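PDB 4F0Q: restriction endonuclease from Mycobacterium sp., which probably cleaves DNA in response to methylated cytosine, acting as a tetrameric, modification-dependent restriction endonuclease. Local coordinates for residues R30-A35 and V40-F45; D103-D108 and L156-A161; A161-V164 and R169-V172. All blocks are in the same frame, centred on the assembly; numbering follows the deposited sequence.

Interaction 1 of 3, residues R30-A35 and V40-F45; sequences RYAQGA and VELDGF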
ATOM      1  N   ARG A  30      21.948   1.579 -38.548  1.00 20.94           N
ATOM      2  CA  ARG A  30      22.029   0.574 -39.599  1.00 20.59           C
ATOM      3  C   ARG A  30      23.040  -0.495 -39.210  1.00 19.44           C
ATOM      4  O   ARG A  30      24.200  -0.188 -38.937  1.00 20.26           O
ATOM      5  CB  ARG A  30      22.443   1.225 -40.920  1.00 21.61           C
ATOM      6  CG  ARG A  30      22.694   0.245 -42.054  1.00 21.41           C
ATOM      7  CD  ARG A  30      21.403  -0.382 -42.554  1.00 22.40           C
ATOM      8  NE  ARG A  30      21.632  -1.237 -43.717  1.00 21.24           N
ATOM      9  CZ  ARG A  30      21.835  -2.548 -43.654  1.00 24.37           C
ATOM     10  NH1 ARG A  30      21.834  -3.168 -42.483  1.00 22.88           N
ATOM     11  NH2 ARG A  30      22.039  -3.243 -44.764  1.00 30.12           N
ATOM     12  N   TYR A  31      22.602  -1.750 -39.176  1.00 19.96           N
ATOM     13  CA  TYR A  31      23.503  -2.846 -38.838  1.00 21.66           C
ATOM     14  C   TYR A  31      23.715  -3.814 -39.995  1.00 22.18           C
ATOM     15  O   TYR A  31      22.786  -4.491 -40.434  1.00 25.12           O
ATOM     16  CB  TYR A  31      23.016  -3.614 -37.607  1.00 23.45           C
ATOM     17  CG  TYR A  31      23.959  -4.724 -37.196  1.00 19.96           C
ATOM     18  CD1 TYR A  31      25.122  -4.444 -36.493  1.00 17.99           C
ATOM     19  CD2 TYR A  31      23.693  -6.049 -37.519  1.00 24.27           C
ATOM     20  CE1 TYR A  31      25.993  -5.449 -36.120  1.00 17.82           C
ATOM     21  CE2 TYR A  31      24.558  -7.063 -37.149  1.00 23.41           C
ATOM     22  CZ  TYR A  31      25.708  -6.756 -36.449  1.00 23.70           C
ATOM     23  OH  TYR A  31      26.575  -7.757 -36.075  1.00 23.69           O
ATOM     24  N   ALA A  32      24.950  -3.875 -40.479  1.00 27.62           N
ATOM     25  CA  ALA A  32      25.336  -4.850 -41.490  1.00 32.93           C
ATOM     26  C   ALA A  32      26.573  -5.602 -41.016  1.00 31.18           C
ATOM     27  O   ALA A  32      27.570  -4.991 -40.633  1.00 30.11           O
ATOM     28  CB  ALA A  32      25.597  -4.164 -42.821  1.00 29.91           C
ATOM     29  N   GLN A  33      26.504  -6.930 -41.040  1.00 38.50           N
ATOM     30  CA  GLN A  33      27.592  -7.769 -40.544  1.00 38.05           C
ATOM     31  C   GLN A  33      28.870  -7.612 -41.365  1.00 37.16           C
ATOM     32  O   GLN A  33      29.959  -7.951 -40.901  1.00 38.70           O
ATOM     33  CB  GLN A  33      27.165  -9.239 -40.512  1.00 38.34           C
ATOM     34  N   GLY A  34      28.731  -7.098 -42.582  1.00 34.68           N
ATOM     35  CA  GLY A  34      29.871  -6.891 -43.456  1.00 34.00           C
ATOM     36  C   GLY A  34      30.246  -5.429 -43.607  1.00 30.45           C
ATOM     37  O   GLY A  34      31.184  -5.095 -44.332  1.00 32.68           O
ATOM     38  N   ALA A  35      29.512  -4.557 -42.921  1.00 30.24           N
ATOM     39  CA  ALA A  35      29.761  -3.122 -42.989  1.00 27.84           C
ATOM     40  C   ALA A  35      31.140  -2.767 -42.451  1.00 28.69           C
ATOM     41  O   ALA A  35      31.684  -3.467 -41.597  1.00 29.22           O
ATOM     42  CB  ALA A  35      28.688  -2.358 -42.230  1.00 31.76           C
ATOM     43  N   VAL A  40      30.511   7.086 -41.394  1.00 30.99           N
ATOM     44  CA  VAL A  40      29.748   7.485 -40.217  1.00 25.98           C
ATOM     45  C   VAL A  40      28.253   7.289 -40.439  1.00 27.67           C
ATOM     46  O   VAL A  40      27.457   7.402 -39.506  1.00 30.63           O
ATOM     47  CB  VAL A  40      30.010   8.958 -39.857  1.00 28.66           C
ATOM     48  CG1 VAL A  40      31.504   9.220 -39.762  1.00 29.09           C
ATOM     49  CG2 VAL A  40      29.375   9.878 -40.889  1.00 31.62           C
ATOM     50  N   GLU A  41      27.878   6.994 -41.678  1.00 26.30           N
ATOM     51  CA  GLU A  41      26.477   6.825 -42.039  1.00 28.92           C
ATOM     52  C   GLU A  41      26.336   5.739 -43.102  1.00 28.83           C
ATOM     53  O   GLU A  41      27.201   5.589 -43.964  1.00 26.40           O
ATOM     54  CB  GLU A  41      25.897   8.151 -42.539  1.00 28.00           C
ATOM     55  CG  GLU A  41      24.393   8.148 -42.752  1.00 31.40           C
ATOM     56  CD  GLU A  41      23.849   9.525 -43.084  1.00 31.63           C
ATOM     57  OE1 GLU A  41      24.602  10.513 -42.948  1.00 39.75           O
ATOM     58  OE2 GLU A  41      22.669   9.622 -43.483  1.00 33.39           O
ATOM     59  N   LEU A  42      25.247   4.980 -43.034  1.00 28.16           N
ATOM     60  CA  LEU A  42      25.024   3.883 -43.969  1.00 26.59           C
ATOM     61  C   LEU A  42      23.537   3.668 -44.237  1.00 28.23           C
ATOM     62  O   LEU A  42      22.754   3.463 -43.307  1.00 29.43           O
ATOM     63  CB  LEU A  42      25.657   2.596 -43.437  1.00 26.13           C
ATOM     64  CG  LEU A  42      25.568   1.362 -44.335  1.00 25.33           C
ATOM     65  CD1 LEU A  42      26.218   1.634 -45.681  1.00 35.72           C
ATOM     66  CD2 LEU A  42      26.212   0.162 -43.657  1.00 24.00           C
ATOM     67  N   ASP A  43      23.161   3.714 -45.512  1.00 30.69           N
ATOM     68  CA  ASP A  43      21.772   3.542 -45.939  1.00 27.95           C
ATOM     69  C   ASP A  43      20.813   4.513 -45.252  1.00 25.34           C
ATOM     70  O   ASP A  43      19.707   4.138 -44.863  1.00 26.01           O
ATOM     71  CB  ASP A  43      21.307   2.096 -45.734  1.00 27.91           C
ATOM     72  CG  ASP A  43      21.923   1.139 -46.736  1.00 30.24           C
ATOM     73  OD1 ASP A  43      22.198   1.567 -47.877  1.00 35.61           O
ATOM     74  OD2 ASP A  43      22.132  -0.042 -46.384  1.00 30.76           O
ATOM     75  N   GLY A  44      21.247   5.761 -45.107  1.00 24.03           N
ATOM     76  CA  GLY A  44      20.414   6.799 -44.528  1.00 22.91           C
ATOM     77  C   GLY A  44      20.438   6.821 -43.012  1.00 23.12           C
ATOM     78  O   GLY A  44      19.796   7.665 -42.386  1.00 25.89           O
ATOM     79  N   PHE A  45      21.180   5.893 -42.419  1.00 25.79           N
ATOM     80  CA  PHE A  45      21.269   5.799 -40.966  1.00 23.28           C
ATOM     81  C   PHE A  45      22.715   5.696 -40.498  1.00 23.04           C
ATOM     82  O   PHE A  45      23.609   5.373 -41.280  1.00 26.92           O
ATOM     83  CB  PHE A  45      20.462   4.604 -40.454  1.00 19.84           C
ATOM     84  CG  PHE A  45      18.978   4.756 -40.628  1.00 22.93           C
ATOM     85  CD1 PHE A  45      18.364   4.406 -41.820  1.00 26.12           C
ATOM     86  CD2 PHE A  45      18.195   5.248 -39.598  1.00 19.82           C
ATOM     87  CE1 PHE A  45      16.999   4.547 -41.982  1.00 21.86           C
ATOM     88  CE2 PHE A  45      16.829   5.390 -39.754  1.00 19.83           C
ATOM     89  CZ  PHE A  45      16.232   5.039 -40.947  1.00 19.28           C
TER

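Interaction 2 of 3, residues D103-D108 and L156-A161; sequences DEFDLD and LFLFRA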
ATOM      1  N   ASP A 103      11.459 -10.912 -24.185  1.00 20.10           N
ATOM      2  CA  ASP A 103      12.064  -9.778 -23.495  1.00 20.63           C
ATOM      3  C   ASP A 103      11.052  -8.653 -23.313  1.00 17.32           C
ATOM      4  O   ASP A 103      10.345  -8.284 -24.251  1.00 19.08           O
ATOM      5  CB  ASP A 103      13.283  -9.268 -24.263  1.00 18.36           C
ATOM      6  CG  ASP A 103      14.334 -10.341 -24.466  1.00 20.46           C
ATOM      7  OD1 ASP A 103      14.381 -11.290 -23.655  1.00 22.25           O
ATOM      8  OD2 ASP A 103      15.116 -10.233 -25.434  1.00 23.36           O
ATOM      9  N   GLU A 104      10.981  -8.115 -22.100  1.00 20.37           N
ATOM     10  CA  GLU A 104      10.053  -7.030 -21.804  1.00 18.53           C
ATOM     11  C   GLU A 104      10.791  -5.703 -21.662  1.00 19.01           C
ATOM     12  O   GLU A 104      11.584  -5.517 -20.740  1.00 21.27           O
ATOM     13  CB  GLU A 104       9.254  -7.338 -20.545  1.00 15.33           C
ATOM     14  N   PHE A 105      10.526  -4.784 -22.583  1.00 21.91           N
ATOM     15  CA  PHE A 105      11.172  -3.478 -22.567  1.00 16.23           C
ATOM     16  C   PHE A 105      10.268  -2.395 -21.991  1.00 17.34           C
ATOM     17  O   PHE A 105       9.199  -2.111 -22.529  1.00 20.55           O
ATOM     18  CB  PHE A 105      11.626  -3.083 -23.972  1.00 16.14           C
ATOM     19  CG  PHE A 105      12.908  -3.735 -24.399  1.00 21.01           C
ATOM     20  CD1 PHE A 105      12.910  -5.017 -24.921  1.00 16.61           C
ATOM     21  CD2 PHE A 105      14.114  -3.062 -24.282  1.00 17.48           C
ATOM     22  CE1 PHE A 105      14.089  -5.618 -25.315  1.00 18.60           C
ATOM     23  CE2 PHE A 105      15.296  -3.656 -24.676  1.00 16.29           C
ATOM     24  CZ  PHE A 105      15.284  -4.935 -25.193  1.00 19.69           C
ATOM     25  N   ASP A 106      10.709  -1.797 -20.890  1.00 17.03           N
ATOM     26  CA  ASP A 106      10.011  -0.666 -20.294  1.00 20.71           C
ATOM     27  C   ASP A 106      10.999   0.476 -20.088  1.00 20.08           C
ATOM     28  O   ASP A 106      11.411   0.762 -18.963  1.00 19.89           O
ATOM     29  CB  ASP A 106       9.370  -1.066 -18.965  1.00 20.10           C
ATOM     30  CG  ASP A 106       8.538   0.047 -18.362  1.00 24.78           C
ATOM     31  OD1 ASP A 106       8.024   0.890 -19.129  1.00 29.51           O
ATOM     32  OD2 ASP A 106       8.398   0.080 -17.123  1.00 28.73           O
ATOM     33  N   LEU A 107      11.378   1.122 -21.186  1.00 15.69           N
ATOM     34  CA  LEU A 107      12.414   2.146 -21.158  1.00 16.11           C
ATOM     35  C   LEU A 107      11.936   3.454 -20.530  1.00 20.19           C
ATOM     36  O   LEU A 107      12.744   4.319 -20.190  1.00 21.03           O
ATOM     37  CB  LEU A 107      12.955   2.393 -22.567  1.00 25.12           C
ATOM     38  CG  LEU A 107      13.533   1.166 -23.280  1.00 20.66           C
ATOM     39  CD1 LEU A 107      14.096   1.548 -24.639  1.00 19.03           C
ATOM     40  CD2 LEU A 107      14.596   0.493 -22.425  1.00 14.00           C
ATOM     41  N   ASP A 108      10.624   3.595 -20.377  1.00 18.87           N
ATOM     42  CA  ASP A 108      10.057   4.771 -19.725  1.00 17.28           C
ATOM     43  C   ASP A 108      10.332   4.753 -18.226  1.00 15.11           C
ATOM     44  O   ASP A 108      10.400   5.801 -17.584  1.00 16.97           O
ATOM     45  CB  ASP A 108       8.552   4.863 -19.984  1.00 20.23           C
ATOM     46  CG  ASP A 108       8.232   5.384 -21.368  1.00 19.81           C
ATOM     47  OD1 ASP A 108       9.118   5.329 -22.246  1.00 19.33           O
ATOM     48  OD2 ASP A 108       7.094   5.853 -21.579  1.00 22.57           O
ATOM     49  N   LEU A 156      25.957  -3.126 -19.828  1.00 17.12           N
ATOM     50  CA  LEU A 156      25.076  -3.840 -20.746  1.00 18.91           C
ATOM     51  C   LEU A 156      24.375  -2.884 -21.704  1.00 16.05           C
ATOM     52  O   LEU A 156      23.324  -2.326 -21.388  1.00 16.97           O
ATOM     53  CB  LEU A 156      24.049  -4.683 -19.982  1.00 20.27           C
ATOM     54  CG  LEU A 156      24.418  -6.146 -19.712  1.00 15.13           C
ATOM     55  CD1 LEU A 156      25.640  -6.257 -18.808  1.00 13.56           C
ATOM     56  CD2 LEU A 156      23.237  -6.894 -19.116  1.00 14.47           C
ATOM     57  N   PHE A 157      24.973  -2.700 -22.878  1.00 17.33           N
ATOM     58  CA  PHE A 157      24.397  -1.855 -23.916  1.00 17.70           C
ATOM     59  C   PHE A 157      23.282  -2.594 -24.639  1.00 16.52           C
ATOM     60  O   PHE A 157      23.528  -3.563 -25.357  1.00 17.31           O
ATOM     61  CB  PHE A 157      25.474  -1.417 -24.910  1.00 13.64           C
ATOM     62  CG  PHE A 157      26.272  -0.230 -24.454  1.00 17.43           C
ATOM     63  CD1 PHE A 157      26.993  -0.275 -23.272  1.00 17.33           C
ATOM     64  CD2 PHE A 157      26.306   0.928 -25.211  1.00 21.75           C
ATOM     65  CE1 PHE A 157      27.726   0.817 -22.851  1.00 21.52           C
ATOM     66  CE2 PHE A 157      27.042   2.022 -24.796  1.00 21.84           C
ATOM     67  CZ  PHE A 157      27.752   1.967 -23.616  1.00 24.05           C
ATOM     68  N   LEU A 158      22.054  -2.131 -24.441  1.00 13.65           N
ATOM     69  CA  LEU A 158      20.890  -2.802 -25.003  1.00 15.98           C
ATOM     70  C   LEU A 158      20.568  -2.319 -26.412  1.00 15.63           C
ATOM     71  O   LEU A 158      20.623  -1.126 -26.700  1.00 13.97           O
ATOM     72  CB  LEU A 158      19.676  -2.614 -24.090  1.00 13.99           C
ATOM     73  CG  LEU A 158      19.874  -3.073 -22.644  1.00 15.77           C
ATOM     74  CD1 LEU A 158      18.629  -2.810 -21.814  1.00 14.13           C
ATOM     75  CD2 LEU A 158      20.255  -4.544 -22.596  1.00 19.15           C
ATOM     76  N   PHE A 159      20.240  -3.264 -27.285  1.00 17.95           N
ATOM     77  CA  PHE A 159      19.795  -2.953 -28.635  1.00 15.93           C
ATOM     78  C   PHE A 159      18.604  -3.832 -28.989  1.00 15.68           C
ATOM     79  O   PHE A 159      18.489  -4.953 -28.496  1.00 17.80           O
ATOM     80  CB  PHE A 159      20.923  -3.178 -29.645  1.00 16.19           C
ATOM     81  CG  PHE A 159      22.106  -2.275 -29.450  1.00 15.96           C
ATOM     82  CD1 PHE A 159      22.144  -1.025 -30.045  1.00 17.18           C
ATOM     83  CD2 PHE A 159      23.182  -2.677 -28.677  1.00 15.48           C
ATOM     84  CE1 PHE A 159      23.231  -0.192 -29.868  1.00 14.37           C
ATOM     85  CE2 PHE A 159      24.271  -1.848 -28.496  1.00 15.44           C
ATOM     86  CZ  PHE A 159      24.295  -0.603 -29.093  1.00 17.53           C
ATOM     87  N   ARG A 160      17.713  -3.329 -29.838  1.00 16.48           N
ATOM     88  CA  ARG A 160      16.605  -4.158 -30.311  1.00 19.51           C
ATOM     89  C   ARG A 160      16.303  -3.964 -31.796  1.00 19.45           C
ATOM     90  O   ARG A 160      16.198  -2.839 -32.276  1.00 20.17           O
ATOM     91  CB  ARG A 160      15.344  -3.945 -29.464  1.00 19.57           C
ATOM     92  CG  ARG A 160      14.824  -2.519 -29.434  1.00 20.39           C
ATOM     93  CD  ARG A 160      13.603  -2.407 -28.537  1.00 21.15           C
ATOM     94  NE  ARG A 160      13.193  -1.022 -28.326  1.00 24.55           N
ATOM     95  CZ  ARG A 160      12.174  -0.655 -27.556  1.00 20.92           C
ATOM     96  NH1 ARG A 160      11.458  -1.573 -26.921  1.00 23.69           N
ATOM     97  NH2 ARG A 160      11.869   0.628 -27.418  1.00 19.05           N
ATOM     98  N   ALA A 161      16.171  -5.073 -32.517  1.00 24.86           N
ATOM     99  CA  ALA A 161      15.864  -5.032 -33.943  1.00 25.77           C
ATOM    100  C   ALA A 161      14.487  -4.424 -34.189  1.00 26.74           C
ATOM    101  O   ALA A 161      13.466  -5.028 -33.863  1.00 38.75           O
ATOM    102  CB  ALA A 161      15.945  -6.427 -34.543  1.00 29.89           C
TER

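Interaction 3 of 3, residues A161-V164 and R169-V172; sequences AVTV and RAVV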
ATOM      1  N   ALA A 161      16.171  -5.073 -32.517  1.00 24.86           N
ATOM      2  CA  ALA A 161      15.864  -5.032 -33.943  1.00 25.77           C
ATOM      3  C   ALA A 161      14.487  -4.424 -34.189  1.00 26.74           C
ATOM      4  O   ALA A 161      13.466  -5.028 -33.863  1.00 38.75           O
ATOM      5  CB  ALA A 161      15.945  -6.427 -34.543  1.00 29.89           C
ATOM      6  N   VAL A 162      14.467  -3.225 -34.763  1.00 26.56           N
ATOM      7  CA  VAL A 162      13.216  -2.513 -34.995  1.00 25.84           C
ATOM      8  C   VAL A 162      13.021  -2.171 -36.467  1.00 28.39           C
ATOM      9  O   VAL A 162      13.957  -2.242 -37.264  1.00 28.53           O
ATOM     10  CB  VAL A 162      13.145  -1.214 -34.173  1.00 21.37           C
ATOM     11  CG1 VAL A 162      13.241  -1.520 -32.685  1.00 24.92           C
ATOM     12  CG2 VAL A 162      14.245  -0.254 -34.601  1.00 22.37           C
ATOM     13  N   THR A 163      11.794  -1.796 -36.818  1.00 28.80           N
ATOM     14  CA  THR A 163      11.469  -1.395 -38.179  1.00 26.60           C
ATOM     15  C   THR A 163      11.575   0.117 -38.329  1.00 25.85           C
ATOM     16  O   THR A 163      10.906   0.868 -37.619  1.00 31.13           O
ATOM     17  CB  THR A 163      10.050  -1.843 -38.577  1.00 24.64           C
ATOM     18  OG1 THR A 163       9.986  -3.275 -38.593  1.00 28.07           O
ATOM     19  CG2 THR A 163       9.688  -1.312 -39.955  1.00 24.06           C
ATOM     20  N   VAL A 164      12.421   0.560 -39.253  1.00 26.16           N
ATOM     21  CA  VAL A 164      12.615   1.985 -39.484  1.00 27.81           C
ATOM     22  C   VAL A 164      11.814   2.456 -40.691  1.00 26.63           C
ATOM     23  O   VAL A 164      11.060   1.686 -41.286  1.00 23.44           O
ATOM     24  CB  VAL A 164      14.102   2.330 -39.698  1.00 24.86           C
ATOM     25  CG1 VAL A 164      14.913   1.973 -38.463  1.00 21.14           C
ATOM     26  CG2 VAL A 164      14.641   1.612 -40.924  1.00 22.05           C
ATOM     27  N   ARG A 169       8.648   4.706 -46.857  1.00 26.47           N
ATOM     28  CA  ARG A 169       8.359   3.279 -46.768  1.00 24.68           C
ATOM     29  C   ARG A 169       8.822   2.697 -45.439  1.00 25.81           C
ATOM     30  O   ARG A 169       9.467   3.379 -44.646  1.00 27.60           O
ATOM     31  CB  ARG A 169       9.027   2.526 -47.918  1.00 23.93           C
ATOM     32  CG  ARG A 169       8.548   2.936 -49.297  1.00 20.80           C
ATOM     33  CD  ARG A 169       9.213   2.105 -50.383  1.00 19.70           C
ATOM     34  NE  ARG A 169       8.871   0.688 -50.285  1.00 18.03           N
ATOM     35  CZ  ARG A 169       9.656  -0.239 -49.745  1.00 16.81           C
ATOM     36  NH1 ARG A 169      10.839   0.095 -49.249  1.00 25.24           N
ATOM     37  NH2 ARG A 169       9.258  -1.502 -49.702  1.00 20.00           N
ATOM     38  N   ALA A 170       8.493   1.431 -45.206  1.00 25.38           N
ATOM     39  CA  ALA A 170       8.891   0.748 -43.982  1.00 25.33           C
ATOM     40  C   ALA A 170       9.984  -0.284 -44.247  1.00 28.89           C
ATOM     41  O   ALA A 170       9.841  -1.151 -45.109  1.00 26.55           O
ATOM     42  CB  ALA A 170       7.688   0.090 -43.326  1.00 27.83           C
ATOM     43  N   VAL A 171      11.080  -0.178 -43.501  1.00 27.26           N
ATOM     44  CA  VAL A 171      12.187  -1.119 -43.618  1.00 24.28           C
ATOM     45  C   VAL A 171      12.281  -1.974 -42.358  1.00 27.92           C
ATOM     46  O   VAL A 171      12.685  -1.497 -41.297  1.00 25.91           O
ATOM     47  CB  VAL A 171      13.521  -0.388 -43.847  1.00 25.79           C
ATOM     48  CG1 VAL A 171      14.649  -1.389 -44.034  1.00 28.05           C
ATOM     49  CG2 VAL A 171      13.416   0.536 -45.051  1.00 25.62           C
ATOM     50  N   VAL A 172      11.908  -3.244 -42.488  1.00 32.20           N
ATOM     51  CA  VAL A 172      11.773  -4.138 -41.341  1.00 28.88           C
ATOM     52  C   VAL A 172      13.105  -4.715 -40.850  1.00 24.70           C
ATOM     53  O   VAL A 172      13.333  -4.825 -39.644  1.00 31.29           O
ATOM     54  CB  VAL A 172      10.762  -5.278 -41.637  1.00 36.00           C
ATOM     55  CG1 VAL A 172      11.098  -5.971 -42.952  1.00 35.59           C
ATOM     56  CG2 VAL A 172      10.706  -6.275 -40.487  1.00 42.90           C
TER
HETATM   57  O   HOH W   1      14.886  -2.479 -39.781  1.00 25.93           O

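Interaction 1 of 3, residues R30-A35 and V40-F45
The guanidinium of Arg-30 and the carboxylate of Asp-43 meet edge on. Their planes lie only 15° apart, and Asp-43 OD2, with CB of the same residue, lies along the guanidinium edge rather than over either face. The acidic partner sits in the tight turn of a beta hairpin: a type I' turn runs from Leu-42 to Phe-45 between strands 41-42 and 45-47, and Phe-45 N returns a hydrogen bond of 3.0 Å to Leu-42 O. The salt bridge is made by Arg-30 NE, at 3.0 Å from Asp-43 OD2, with an angle of 165° at the hydrogen, so the bond is nearly straight. OD2 accepts it through its anti lone pair, the one turned away from OD1. Arg-30 NH1 bonds to Gly-174 O, so that two nitrogens of the guanidinium are engaged. Asp-43 OD1 has a long, weak ion pair with Arg-166.

The aliphatic part of Arg-30 supplies the rest of the contact. With CG anti to the backbone N, the chain lays this carbon against the leucine, and the bend at chi2 (71°) then turns CD and NE towards Asp-43: Arg-30 CG lies 3.8 Å from Leu-42 CG, the two side chains crossing obliquely. The start of the arginine is packed as well, since Arg-30 CB lies 3.9 Å from Phe-45 CB, although the phenylalanine ring leads away to stack edge-to-face with His-175. Two residues after Arg-30 the chain makes a type I turn from Ala-32 to Ala-35, closed by Ala-35 N to Ala-32 O, which brings a second apolar group to the leucine. The CD2 branch of Leu-42 does the touching there, 3.8 Å from Ala-35 CB.

Interaction 2 of 3, residues D103-D108 and L156-A161
Leu-158 is the first residue of strand 156-161 to meet the other segment, through one branch: its CD1 comes to 4.5 Å from Phe-105 CE2, a loose apolar touch. Phe-159 then turns its side chain to the opposite side of the strand, where it meets Phe-178, and the next residue facing segment 103-108, Arg-160, carries most of the contact. Its first torsion (59°) puts CG in the crowded position between backbone N and carbonyl carbon, after which the chain runs extended and passes Phe-105 in the opposite direction. Arg-160 CD stands 4.2 Å from the centroid of the Phe-105 ring, only 5° off the normal, a CH-pi contact over the face. Further on, Arg-160 NH1 lies 3.3 Å from Phe-105 CB, the guanidinium being inclined 39° to the ring. One guanidinium face is covered by the methyl of Leu-107, whose CD1 is 3.7 Å from Arg-160 NH2. That same nitrogen is held by a salt bridge to Glu-177.

No hydrogen bond joins the two segments, and the nearest CA atoms, those of Phe-105 and Arg-160, are 9.5 Å apart, so this is side-chain packing across the mixed sheet of the AspBHI-type N-terminal region (PUA clan). Strand 111-115 pairs with 104-106 and strand 175-193 with 156-166; Val-112 and Cys-179 from these strands touch both segments, while Leu-208 and Val-210 of strand 200-210 also pack on Leu-158.

Interaction 3 of 3, residues A161-V164 and R169-V172
Thr-163 lays its methyl against the peptide of the opposite strand: CG2 lies 3.3 Å from Val-171 O, and its hydroxyl oxygen OG1 reaches the next residue, 3.4 Å from Val-172 CA. The first torsion explains this split, since OG1 stands anti to the carbonyl carbon (chi1 -64°) and CG2 anti to the backbone N, so the two branches straddle successive residues. The side chain therefore covers the peptide between Val-171 and Val-172, and Thr-163 CA adds a CA-H...O contact to Val-171 O.

The backbones form an antiparallel beta hairpin. Val-164 and Val-171 are a hydrogen-bonded pair, the evidence being two reciprocal bonds: Val-164 N to Val-171 O and Val-171 N to Val-164 O, each 2.9 Å. They are not equivalent, for the second is straighter, with 166° at the hydrogen against 141° for the first. Both side chains of the pair go to the same face of the sheet, where Val-164 CG2 packs 3.7 Å from Val-171 CB.

Next to this pair a water lies between the segments, 2.7 Å from Val-162 O and 2.8 Å from Val-171 O. It is placed to donate to either carbonyl, but more acceptors surround it than it has protons, so both bonds need not exist at once. Val-171 O already receives the amide of Val-164, which makes the water at most a second donor to that oxygen.

The interrupted strand 156-166 has strand 169-171 as one antiparallel partner and strand 175-193 as another. Val-162 bonds through its backbone to His-175 and packs on Glu-177, Val-164 also touches His-175, and Ala-161 bonds to Ser-89 of the parallel strand 85-89.

How the interactions relate
All three interactions reach the same mixed sheet of the N-terminal part of the chain, and they come in order: interaction 1 closes before the other two open. Interactions 2 and 3 share Ala-161 on strand 156-166, with centres about 17 Å apart; this one strand contacts strand 104-106 through side chains nearer the chain's centre and pairs at the surface farther along. Interaction 1 lies about 14 Å from interaction 3, centre to centre, and touches it where Phe-45 CZ meets Val-164 CB at 3.7 Å. From interaction 2 it is about 20 Å away, without touching. The magnesium site lies at the other, five-stranded sheet, apart from these contacts, whose PUA-clan region is consistent with recognition of modified DNA.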